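Long-range contact in dnab-like replicative helicase (Bacillus phage SPP1, PDB 3BH0), which probably unwinds double-stranded DNA at the phage replication fork in the 5'-3' direction, driven by ATP hydrolysis in the helicase domain described here: residues F262-D266 with I278-I282. Coordinates in Å, arbitrary orientation, origin at the centre of the assembly. Residues are numbered along the deposited sequence.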
# COMPACT_ATOMS: atom_id res chain seq x y z
N PHE A 262 -1.16 0.27 10.40
CA PHE A 262 -2.59 0.27 10.67
C PHE A 262 -3.17 1.64 10.36
O PHE A 262 -2.49 2.66 10.52
CB PHE A 262 -2.86 -0.05 12.14
CG PHE A 262 -2.51 -1.46 12.55
CD1 PHE A 262 -2.85 -2.54 11.77
CD2 PHE A 262 -1.89 -1.68 13.77
CE1 PHE A 262 -2.53 -3.85 12.18
CE2 PHE A 262 -1.58 -2.98 14.20
CZ PHE A 262 -1.90 -4.06 13.40
N LEU A 263 -4.41 1.65 9.89
CA LEU A 263 -5.17 2.88 9.72
C LEU A 263 -6.32 2.91 10.73
O LEU A 263 -6.99 1.91 10.96
CB LEU A 263 -5.72 3.00 8.30
CG LEU A 263 -4.88 3.56 7.14
CD1 LEU A 263 -3.38 3.62 7.37
CD2 LEU A 263 -5.17 2.75 5.92
N TYR A 264 -6.53 4.07 11.32
CA TYR A 264 -7.61 4.29 12.25
C TYR A 264 -8.15 5.67 11.98
O TYR A 264 -7.40 6.64 11.92
CB TYR A 264 -7.09 4.18 13.67
CG TYR A 264 -8.09 4.48 14.75
CD1 TYR A 264 -9.05 3.54 15.12
CD2 TYR A 264 -8.07 5.69 15.42
CE1 TYR A 264 -9.96 3.81 16.12
CE2 TYR A 264 -8.97 5.98 16.42
CZ TYR A 264 -9.92 5.04 16.77
OH TYR A 264 -10.82 5.31 17.77
N ARG A 265 -9.47 5.75 11.81
CA ARG A 265 -10.15 7.01 11.57
C ARG A 265 -11.12 7.24 12.73
O ARG A 265 -12.20 6.67 12.76
CB ARG A 265 -10.85 6.93 10.22
CG ARG A 265 -11.39 8.23 9.69
CD ARG A 265 -12.08 8.00 8.36
NE ARG A 265 -13.39 8.64 8.36
CZ ARG A 265 -14.55 7.99 8.30
NH1 ARG A 265 -14.59 6.67 8.19
NH2 ARG A 265 -15.68 8.69 8.33
N ASP A 266 -10.71 8.05 13.71
CA ASP A 266 -11.44 8.18 14.99
C ASP A 266 -12.91 8.56 14.83
O ASP A 266 -13.75 8.10 15.62
CB ASP A 266 -10.73 9.16 15.96
CG ASP A 266 -11.29 9.08 17.39
OD1 ASP A 266 -10.58 8.60 18.31
OD2 ASP A 266 -12.43 9.48 17.63
N ILE A 278 -9.37 13.10 10.51
CA ILE A 278 -7.99 12.63 10.66
C ILE A 278 -7.91 11.10 10.54
O ILE A 278 -8.64 10.37 11.21
CB ILE A 278 -7.35 13.09 12.00
CG1 ILE A 278 -7.22 14.63 12.07
CG2 ILE A 278 -6.02 12.39 12.24
CD1 ILE A 278 -6.13 15.23 11.18
N VAL A 279 -7.05 10.64 9.64
CA VAL A 279 -6.69 9.25 9.58
C VAL A 279 -5.29 9.15 10.17
O VAL A 279 -4.35 9.77 9.66
CB VAL A 279 -6.70 8.71 8.13
CG1 VAL A 279 -5.99 7.35 8.04
CG2 VAL A 279 -8.12 8.58 7.64
N GLU A 280 -5.15 8.37 11.23
CA GLU A 280 -3.82 8.09 11.74
C GLU A 280 -3.24 6.78 11.20
O GLU A 280 -3.89 5.71 11.21
CB GLU A 280 -3.74 8.21 13.26
CG GLU A 280 -4.64 7.32 14.07
CD GLU A 280 -4.46 7.53 15.58
OE1 GLU A 280 -4.75 8.64 16.08
OE2 GLU A 280 -4.02 6.59 16.27
N VAL A 281 -2.02 6.89 10.69
CA VAL A 281 -1.25 5.75 10.25
C VAL A 281 -0.42 5.28 11.44
O VAL A 281 0.55 5.93 11.83
CB VAL A 281 -0.36 6.11 9.05
CG1 VAL A 281 0.42 4.91 8.59
CG2 VAL A 281 -1.20 6.66 7.91
N ILE A 282 -0.83 4.16 12.03
CA ILE A 282 -0.10 3.60 13.15
C ILE A 282 0.89 2.55 12.66
O ILE A 282 0.47 1.48 12.21
CB ILE A 282 -1.05 2.96 14.20
CG1 ILE A 282 -2.24 3.87 14.48
CG2 ILE A 282 -0.29 2.58 15.46
CD1 ILE A 282 -3.38 3.21 15.27
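Four backbone hydrogen bonds join residues 262-265 to 278-282 as neighbouring antiparallel strands, their directions 155° apart. F262 and I282 form one hydrogen-bonded pair, with F262 N to I282 O and I282 N to F262 O both 2.7 Å. Y264 and E280 form the next, with Y264 N to E280 O at 3.1 Å and E280 N to Y264 O at 2.9 Å. Between them L263 and V281 make a non-hydrogen-bonded pair, and CA-H...O contacts, such as V281 CA to F262 O at 3.3 Å, supplement the stronger bonds.

Apolar packing differs on the two faces. On one, flexible L263 fits against V281 and V279, whose beta-branching favours extended backbone and holds methyls near the main chain: L263 CD1 is 3.8 Å from V281 CG2, and L263 CG 4.1 Å from V279 CG1. F84 of helix 81-93, which follows the probable Walker A loop, covers L263 and V281. On the other, F262 CB meets beta-branched I282 CB at 4.1 Å, and the broad F262 ring reaches P242. The CG methylene of E280 packs on Y264 CB at 4.0 Å and lies at its ring edge.

Tyrosine combines this apolar ring with a hydroxyl: Y264 OH makes a weak hydrogen bond, 3.3 Å, to D266 OD1. R265 is long enough to hydrogen-bond to the S78 carbonyl in that loop and form a salt bridge with D267.

Strand 259-265 also bonds to strand 70-74 through L263 and A74, so here the parallel core of the P-loop ATPase fold turns antiparallel. The chemistry implies a join held by main-chain bonds, with apolar packing on both faces and R265 tying its end to the probable nucleotide-binding loop.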